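Local coordinates for protein autotransporter adhesin (Vibrio vulnificus, PDB 4ERR) that probably localizes an effector domain of a MARTX toxin to membranes, acting as its four-helical-bundle membrane localization domain, at residues D33-A38 and A45-L50; G22-G27 and A59-S64; K15-P20 and N67-Q72. All coordinates share one frame; numbering follows the deposited sequence. Where two conformers were deposited one is given.

Contact 1: residues D33-A38 and A45-L50; sequences DLVHQA and AASFEL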
loop_
_atom_site.group_PDB
_atom_site.type_symbol
_atom_site.label_atom_id
_atom_site.label_comp_id
_atom_site.label_asym_id
_atom_site.label_seq_id
_atom_site.Cartn_x
_atom_site.Cartn_y
_atom_site.Cartn_z
ATOM N N ASP B 33 -7.013 15.403 -12.224
ATOM C CA ASP B 33 -7.328 16.825 -12.214
ATOM C C ASP B 33 -7.538 17.335 -13.641
ATOM O O ASP B 33 -8.462 18.103 -13.867
ATOM C CB ASP B 33 -6.240 17.629 -11.497
ATOM C CG ASP B 33 -6.450 17.720 -9.999
ATOM O OD1 ASP B 33 -7.612 17.770 -9.512
ATOM O OD2 ASP B 33 -5.435 17.796 -9.317
ATOM N N LEU B 34 -6.707 16.892 -14.603
ATOM C CA LEU B 34 -6.919 17.297 -16.021
ATOM C C LEU B 34 -8.298 16.867 -16.528
ATOM O O LEU B 34 -8.975 17.641 -17.209
ATOM C CB LEU B 34 -5.823 16.780 -16.964
ATOM C CG LEU B 34 -4.439 17.399 -16.712
ATOM C CD1 LEU B 34 -3.452 16.839 -17.735
ATOM C CD2 LEU B 34 -4.483 18.943 -16.769
ATOM N N VAL B 35 -8.722 15.643 -16.180
ATOM C CA VAL B 35 -10.036 15.161 -16.590
ATOM C C VAL B 35 -11.125 16.146 -16.102
ATOM O O VAL B 35 -11.976 16.568 -16.872
ATOM C CB VAL B 35 -10.324 13.720 -16.068
ATOM C CG1 VAL B 35 -11.789 13.361 -16.273
ATOM C CG2 VAL B 35 -9.391 12.657 -16.741
ATOM N N HIS B 36 -11.070 16.548 -14.832
ATOM C CA HIS B 36 -12.099 17.428 -14.290
ATOM C C HIS B 36 -12.005 18.872 -14.740
ATOM O O HIS B 36 -13.001 19.589 -14.708
ATOM C CB HIS B 36 -12.122 17.325 -12.768
ATOM C CG HIS B 36 -12.631 16.004 -12.274
ATOM N ND1 HIS B 36 -13.952 15.632 -12.409
ATOM C CD2 HIS B 36 -12.012 14.975 -11.634
ATOM C CE1 HIS B 36 -14.124 14.432 -11.874
ATOM N NE2 HIS B 36 -12.966 14.009 -11.407
ATOM N N GLN B 37 -10.837 19.286 -15.207
ATOM C CA GLN B 37 -10.634 20.665 -15.660
ATOM C C GLN B 37 -10.982 20.835 -17.144
ATOM O O GLN B 37 -11.194 21.970 -17.633
ATOM C CB GLN B 37 -9.186 21.088 -15.366
ATOM C CG GLN B 37 -8.938 21.366 -13.881
ATOM C CD GLN B 37 -7.456 21.390 -13.487
ATOM O OE1 GLN B 37 -6.575 21.444 -14.335
ATOM N NE2 GLN B 37 -7.190 21.326 -12.179
ATOM N N ALA B 38 -11.051 19.714 -17.852
ATOM C CA ALA B 38 -11.346 19.699 -19.280
ATOM C C ALA B 38 -12.845 19.794 -19.565
ATOM O O ALA B 38 -13.670 19.376 -18.762
ATOM C CB ALA B 38 -10.769 18.421 -19.912
ATOM N N ALA B 45 -10.477 12.666 -24.231
ATOM C CA ALA B 45 -9.081 12.301 -24.430
ATOM C C ALA B 45 -8.356 12.109 -23.090
ATOM O O ALA B 45 -7.601 11.142 -22.901
ATOM C CB ALA B 45 -8.354 13.343 -25.285
ATOM N N ALA B 46 -8.604 13.015 -22.153
ATOM C CA ALA B 46 -7.932 12.959 -20.869
ATOM C C ALA B 46 -8.328 11.684 -20.105
ATOM O O ALA B 46 -7.500 11.106 -19.373
ATOM C CB ALA B 46 -8.259 14.224 -20.038
ATOM N N SER B 47 -9.592 11.266 -20.265
ATOM C CA SER B 47 -10.103 10.085 -19.582
ATOM C C SER B 47 -9.472 8.812 -20.113
ATOM O O SER B 47 -9.128 7.926 -19.349
ATOM C CB SER B 47 -11.628 10.018 -19.677
ATOM O OG SER B 47 -12.191 11.132 -19.014
ATOM N N PHE B 48 -9.260 8.732 -21.427
ATOM C CA PHE B 48 -8.527 7.585 -21.962
ATOM C C PHE B 48 -7.132 7.474 -21.381
ATOM O O PHE B 48 -6.667 6.388 -21.039
ATOM C CB PHE B 48 -8.432 7.645 -23.485
ATOM C CG PHE B 48 -9.653 7.117 -24.179
ATOM C CD1 PHE B 48 -9.837 5.746 -24.315
ATOM C CD2 PHE B 48 -10.635 7.972 -24.670
ATOM C CE1 PHE B 48 -10.953 5.236 -24.960
ATOM C CE2 PHE B 48 -11.780 7.450 -25.336
ATOM C CZ PHE B 48 -11.932 6.087 -25.463
ATOM N N GLU B 49 -6.446 8.601 -21.264
ATOM C CA GLU B 49 -5.096 8.559 -20.748
ATOM C C GLU B 49 -5.054 8.271 -19.255
ATOM O O GLU B 49 -4.123 7.614 -18.779
ATOM C CB GLU B 49 -4.317 9.818 -21.097
ATOM C CG GLU B 49 -2.856 9.534 -21.181
ATOM C CD GLU B 49 -2.472 8.592 -22.368
ATOM O OE1 GLU B 49 -3.293 8.309 -23.262
ATOM O OE2 GLU B 49 -1.339 8.144 -22.415
ATOM N N LEU B 50 -6.064 8.734 -18.520
ATOM C CA LEU B 50 -6.191 8.378 -17.111
ATOM C C LEU B 50 -6.312 6.849 -16.963
ATOM O O LEU B 50 -5.625 6.234 -16.146
ATOM C CB LEU B 50 -7.407 9.071 -16.497
ATOM C CG LEU B 50 -7.744 8.714 -15.061
ATOM C CD1 LEU B 50 -6.588 9.039 -14.140
ATOM C CD2 LEU B 50 -9.008 9.448 -14.649
#

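Contact 2: residues G22-G27 and A59-S64; sequences GASYQG and AEHPTS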
loop_
_atom_site.group_PDB
_atom_site.type_symbol
_atom_site.label_atom_id
_atom_site.label_comp_id
_atom_site.label_asym_id
_atom_site.label_seq_id
_atom_site.Cartn_x
_atom_site.Cartn_y
_atom_site.Cartn_z
ATOM N N GLY B 22 4.724 6.190 -5.221
ATOM C CA GLY B 22 4.173 7.521 -4.974
ATOM C C GLY B 22 4.277 8.432 -6.183
ATOM O O GLY B 22 3.364 9.225 -6.460
ATOM N N ALA B 23 5.387 8.308 -6.914
ATOM C CA ALA B 23 5.570 9.064 -8.144
ATOM C C ALA B 23 4.530 8.676 -9.227
ATOM O O ALA B 23 3.927 9.554 -9.865
ATOM C CB ALA B 23 7.015 8.903 -8.669
ATOM N N SER B 24 4.328 7.381 -9.437
ATOM C CA SER B 24 3.307 6.932 -10.376
ATOM C C SER B 24 1.924 7.398 -9.922
ATOM O O SER B 24 1.119 7.852 -10.722
ATOM C CB SER B 24 3.328 5.405 -10.551
ATOM O OG SER B 24 4.542 4.965 -11.115
ATOM N N TYR B 25 1.662 7.310 -8.616
ATOM C CA TYR B 25 0.379 7.754 -8.087
ATOM C C TYR B 25 0.121 9.231 -8.364
ATOM O O TYR B 25 -0.969 9.617 -8.759
ATOM C CB TYR B 25 0.253 7.449 -6.606
ATOM C CG TYR B 25 -1.074 7.749 -5.999
ATOM C CD1 TYR B 25 -2.234 7.163 -6.487
ATOM C CD2 TYR B 25 -1.186 8.552 -4.869
ATOM C CE1 TYR B 25 -3.469 7.395 -5.879
ATOM C CE2 TYR B 25 -2.433 8.773 -4.244
ATOM C CZ TYR B 25 -3.553 8.202 -4.752
ATOM O OH TYR B 25 -4.780 8.405 -4.120
ATOM N N GLN B 26 1.134 10.059 -8.143
ATOM C CA GLN B 26 1.015 11.478 -8.422
ATOM C C GLN B 26 0.650 11.739 -9.879
ATOM O O GLN B 26 -0.102 12.657 -10.201
ATOM C CB GLN B 26 2.304 12.209 -8.071
ATOM C CG GLN B 26 2.133 13.728 -8.073
ATOM C CD GLN B 26 1.082 14.184 -7.049
ATOM O OE1 GLN B 26 1.165 13.835 -5.869
ATOM N NE2 GLN B 26 0.075 14.938 -7.509
ATOM N N GLY B 27 1.196 10.924 -10.770
ATOM C CA GLY B 27 0.853 11.007 -12.185
ATOM C C GLY B 27 -0.632 10.773 -12.443
ATOM O O GLY B 27 -1.269 11.447 -13.268
ATOM N N ALA B 59 -0.459 -2.768 -12.868
ATOM C CA ALA B 59 0.485 -3.791 -13.321
ATOM C C ALA B 59 1.876 -3.627 -12.696
ATOM O O ALA B 59 2.515 -4.614 -12.295
ATOM C CB ALA B 59 0.581 -3.770 -14.875
ATOM N N GLU B 60 2.316 -2.378 -12.588
ATOM C CA GLU B 60 3.663 -2.040 -12.120
ATOM C C GLU B 60 3.829 -2.052 -10.590
ATOM O O GLU B 60 4.919 -2.380 -10.085
ATOM C CB GLU B 60 4.027 -0.646 -12.645
ATOM C CG GLU B 60 5.489 -0.242 -12.512
ATOM C CD GLU B 60 5.804 1.116 -13.167
ATOM O OE1 GLU B 60 4.937 1.697 -13.901
ATOM O OE2 GLU B 60 6.937 1.604 -12.950
ATOM N N HIS B 61 2.767 -1.695 -9.867
ATOM C CA HIS B 61 2.834 -1.503 -8.412
ATOM C C HIS B 61 1.733 -2.247 -7.640
ATOM O O HIS B 61 0.904 -1.637 -6.953
ATOM C CB HIS B 61 2.738 -0.012 -8.106
ATOM C CG HIS B 61 3.708 0.842 -8.866
ATOM N ND1 HIS B 61 5.077 0.739 -8.726
ATOM C CD2 HIS B 61 3.496 1.884 -9.715
ATOM C CE1 HIS B 61 5.662 1.665 -9.473
ATOM N NE2 HIS B 61 4.724 2.348 -10.108
ATOM N N PRO B 62 1.734 -3.575 -7.718
ATOM C CA PRO B 62 0.713 -4.397 -7.051
ATOM C C PRO B 62 0.815 -4.425 -5.524
ATOM O O PRO B 62 -0.194 -4.678 -4.837
ATOM C CB PRO B 62 0.975 -5.798 -7.620
ATOM C CG PRO B 62 2.436 -5.778 -8.001
ATOM C CD PRO B 62 2.727 -4.384 -8.436
ATOM N N THR B 63 2.013 -4.141 -4.996
ATOM C CA THR B 63 2.297 -4.297 -3.593
ATOM C C THR B 63 2.921 -3.003 -3.039
ATOM O O THR B 63 3.922 -2.473 -3.586
ATOM C CB THR B 63 3.254 -5.480 -3.395
ATOM O OG1 THR B 63 2.671 -6.623 -4.020
ATOM C CG2 THR B 63 3.510 -5.774 -1.914
ATOM N N SER B 64 2.326 -2.506 -1.961
ATOM C CA SER B 64 2.751 -1.250 -1.362
ATOM C C SER B 64 4.195 -1.335 -0.866
ATOM O O SER B 64 4.740 -2.422 -0.615
ATOM C CB SER B 64 1.840 -0.879 -0.193
ATOM O OG SER B 64 2.016 -1.759 0.896
HETATM O O HOH W 1 2.838 3.346 -13.105
#

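Contact 3: residues K15-P20 and N67-Q72; sequences KVFAKP and NQALTQ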
loop_
_atom_site.group_PDB
_atom_site.type_symbol
_atom_site.label_atom_id
_atom_site.label_comp_id
_atom_site.label_asym_id
_atom_site.label_seq_id
_atom_site.Cartn_x
_atom_site.Cartn_y
_atom_site.Cartn_z
ATOM N N LYS B 15 9.951 3.198 2.919
ATOM C CA LYS B 15 10.028 4.469 2.202
ATOM C C LYS B 15 10.741 4.344 0.852
ATOM O O LYS B 15 10.303 4.938 -0.135
ATOM C CB LYS B 15 10.704 5.521 3.065
ATOM C CG LYS B 15 11.093 6.784 2.318
ATOM C CD LYS B 15 11.862 7.751 3.235
ATOM C CE LYS B 15 12.322 9.023 2.526
ATOM N NZ LYS B 15 13.137 9.921 3.426
ATOM N N VAL B 16 11.833 3.585 0.805
ATOM C CA VAL B 16 12.543 3.351 -0.465
ATOM C C VAL B 16 11.648 2.696 -1.507
ATOM O O VAL B 16 11.641 3.085 -2.674
ATOM C CB VAL B 16 13.792 2.461 -0.286
ATOM C CG1 VAL B 16 14.383 2.080 -1.659
ATOM C CG2 VAL B 16 14.817 3.180 0.580
ATOM N N PHE B 17 10.904 1.681 -1.086
ATOM C CA PHE B 17 10.013 0.983 -1.999
ATOM C C PHE B 17 8.832 1.872 -2.386
ATOM O O PHE B 17 8.334 1.787 -3.520
ATOM C CB PHE B 17 9.504 -0.297 -1.371
ATOM C CG PHE B 17 10.549 -1.354 -1.169
ATOM C CD1 PHE B 17 11.574 -1.556 -2.095
ATOM C CD2 PHE B 17 10.460 -2.222 -0.079
ATOM C CE1 PHE B 17 12.505 -2.554 -1.922
ATOM C CE2 PHE B 17 11.361 -3.245 0.083
ATOM C CZ PHE B 17 12.409 -3.399 -0.838
ATOM N N ALA B 18 8.374 2.693 -1.433
ATOM C CA ALA B 18 7.215 3.531 -1.659
ATOM C C ALA B 18 7.447 4.684 -2.632
ATOM O O ALA B 18 6.515 5.124 -3.298
ATOM C CB ALA B 18 6.673 4.091 -0.321
ATOM N N LYS B 19 8.695 5.134 -2.727
ATOM C CA LYS B 19 9.047 6.310 -3.517
ATOM C C LYS B 19 8.581 6.260 -5.002
ATOM O O LYS B 19 7.880 7.174 -5.452
ATOM C CB LYS B 19 10.555 6.605 -3.370
ATOM C CG LYS B 19 10.974 7.976 -3.889
ATOM C CD LYS B 19 12.442 8.290 -3.571
ATOM C CE LYS B 19 12.645 8.671 -2.109
ATOM N NZ LYS B 19 14.048 9.091 -1.820
ATOM N N PRO B 20 8.939 5.198 -5.760
ATOM C CA PRO B 20 8.477 5.123 -7.162
ATOM C C PRO B 20 6.983 4.925 -7.302
ATOM O O PRO B 20 6.382 5.349 -8.295
ATOM C CB PRO B 20 9.228 3.904 -7.731
ATOM C CG PRO B 20 9.653 3.108 -6.532
ATOM C CD PRO B 20 9.887 4.102 -5.438
ATOM N N ASN B 67 4.163 -3.142 2.390
ATOM C CA ASN B 67 3.996 -4.591 2.287
ATOM C C ASN B 67 5.256 -5.284 1.789
ATOM O O ASN B 67 5.597 -6.372 2.257
ATOM C CB ASN B 67 2.751 -4.980 1.485
ATOM C CG ASN B 67 1.464 -4.859 2.301
ATOM O OD1 ASN B 67 1.330 -3.954 3.143
ATOM N ND2 ASN B 67 0.536 -5.785 2.086
ATOM N N GLN B 68 5.946 -4.646 0.852
ATOM C CA GLN B 68 7.218 -5.177 0.372
ATOM C C GLN B 68 8.219 -5.273 1.519
ATOM O O GLN B 68 8.912 -6.296 1.644
ATOM C CB GLN B 68 7.800 -4.331 -0.749
ATOM C CG GLN B 68 7.075 -4.403 -2.068
ATOM C CD GLN B 68 7.677 -3.467 -3.084
ATOM O OE1 GLN B 68 7.073 -2.441 -3.450
ATOM N NE2 GLN B 68 8.865 -3.774 -3.508
ATOM N N ALA B 69 8.288 -4.247 2.365
ATOM C CA ALA B 69 9.221 -4.244 3.511
ATOM C C ALA B 69 8.819 -5.292 4.559
ATOM O O ALA B 69 9.666 -5.986 5.129
ATOM C CB ALA B 69 9.302 -2.835 4.152
ATOM N N LEU B 70 7.524 -5.397 4.819
ATOM C CA LEU B 70 7.017 -6.428 5.749
ATOM C C LEU B 70 7.319 -7.866 5.267
ATOM O O LEU B 70 7.560 -8.751 6.080
ATOM C CB LEU B 70 5.526 -6.254 5.986
ATOM C CG LEU B 70 5.102 -5.079 6.856
ATOM C CD1 LEU B 70 3.589 -4.951 6.865
ATOM C CD2 LEU B 70 5.651 -5.223 8.262
ATOM N N THR B 71 7.264 -8.096 3.958
ATOM C CA THR B 71 7.587 -9.399 3.398
ATOM C C THR B 71 9.057 -9.721 3.687
ATOM O O THR B 71 9.377 -10.852 4.013
ATOM C CB THR B 71 7.216 -9.483 1.909
ATOM O OG1 THR B 71 5.789 -9.361 1.784
ATOM C CG2 THR B 71 7.687 -10.800 1.251
ATOM N N GLN B 72 9.933 -8.710 3.580
ATOM C CA GLN B 72 11.344 -8.915 3.916
ATOM C C GLN B 72 11.523 -9.165 5.413
ATOM O O GLN B 72 12.304 -10.040 5.820
ATOM C CB GLN B 72 12.194 -7.742 3.415
ATOM C CG GLN B 72 12.208 -7.665 1.896
ATOM C CD GLN B 72 13.105 -6.568 1.351
ATOM O OE1 GLN B 72 13.179 -5.473 1.900
ATOM N NE2 GLN B 72 13.818 -6.879 0.282
#

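Contact 1: residues D33-A38 and A45-L50
Val35 and Ala46 face each other near the turn of an antiparallel helical hairpin, in which helix 7-37 is followed almost at once by helix 41-60. The axes of the two short segments approach to 8.7 Å with 163° between their directions, and the CA atoms of Val35 and Ala46 come within 5.3 Å. Alanine suits this position because its lone methyl lets the backbones draw close, while the branched valine opposite spreads over it.

The apolar contacts converge on one methyl. Val35 CG2 lies 3.8 Å from Ala46 CB, and 3.8 Å also separates it from Leu50 CD2, one turn further along the same helix. Leu50 also packs on Ile28, Gln31 and Leu32, and meets Val77 of the second subunit, so Leu50 is buried between the hairpin and the second subunit.

Polar atoms enter only as van der Waals neighbours, with no hydrogen bond spanning the two segments. Val35 CG2 rests 3.6 Å from Ala46 O, a carbonyl already satisfied by Leu50 N within its helix and by the Gln31 side chain. The hydroxyl of Ser47 is bonded back to the carbonyl of Gln43, which makes a serine acceptable beside valine. With CG1 set anti to the backbone N (chi1 169°), Val35 directs that second methyl to within 3.6 Å of Ser47 OG.

Contact 2: residues G22-G27 and A59-S64
Ser24 OG is the polar centre of this contact, held by His61 NE2 at 2.8 Å, by a water molecule and, more weakly, by the carbonyl oxygen of Pro20 one turn back in its own helix. The serine's first torsion (chi1 -64°) leaves OG beside the backbone N and opposite the carbonyl carbon, from where it reaches both the preceding turn and the neighbouring segment. OG meets the imidazole at its edge, near the ring plane, and Ser24 CB follows it in to 3.4 Å from His61 NE2. Serine suits the place because its hydroxyl, one carbon from the backbone, can bond the imidazole while still reaching the carbonyl of the preceding turn.

The water extends the link to Glu60: it stands 3.1 Å from Ser24 OG and donates a hydrogen bond to Glu60 OE1 at 2.8 Å. Glu60 CG lies over one face of the His61 ring, 3.5 Å above its plane and displaced toward the rim, which probably limits its rotation. Tyr57 adds an edge-to-face ring contact, and Asn67 of the second subunit bonds to the carbonyl oxygen of His61. The histidine is thus tied in at both backbone and side chain just where helix 41-60 ends and the chain turns toward helix 65-81.

Hydroxyl and imidazole nitrogen can each give or accept a proton, so the bond is adaptable, and the nearby Glu60 carboxylate would probably make a protonated His61 somewhat easier to accommodate.

Contact 3: residues K15-P20 and N67-Q72
Phe17 reaches across to helix 65-81 and is met by Gln68 over one face and Gln72 at its rim. Gln68 CB sits 3.5 Å from Phe17 CD2, and its extended chain brings the terminal amide group over one face of the Phe17 ring, the two planes 16° apart. Gln72 comes from the opposite direction, bringing OE1 to 3.4 Å from Phe17 CE2, where a carbonyl oxygen suits the slightly positive C-H rim. Ala69 is small enough to let the ring in, its CB 4.4 Å from Phe17 CD2.

A second shell sets these groups. Arg13 NH1 hydrogen-bonds to Gln72 OE1 and so holds that oxygen near the ring, while Gln68 also touches Ile21 and Thr63. Phe17 CG lies opposite its own carbonyl carbon (chi1 -68°), which projects the ring into the interface. Ala69 packs further against Leu10 and Ala14.

Helices 7-37 and 65-81 run roughly antiparallel here, at 148° with the axes of the two short segments 9.2 Å apart; Leu70 and Thr71 of helix 65-81 pack on Tyr57 and Ile58 of the second subunit, while Asn67 OD1 is hydrogen-bonded to its Tyr57 OH.

All three contacts use helix 7-37 in succession: its C-terminal end pairs with helix 41-60 in contact 1, its middle meets the end of that helix in contact 2, and its N-terminal half pairs with helix 65-81 in contact 3. Contacts 2 and 3 have centres about 12 Å apart and touch, Thr63 and His61 of the connecting segment approaching Gln68 and Pro20. The centres of contacts 1 and 3 are about 30 Å apart. The second subunit reaches all three contacts, and segment 67-72 of one chain meets segment 59-64 of the other, joining contact 3 to contact 2 across the dimer. This is consistent with four-helix packing completed between the two chains.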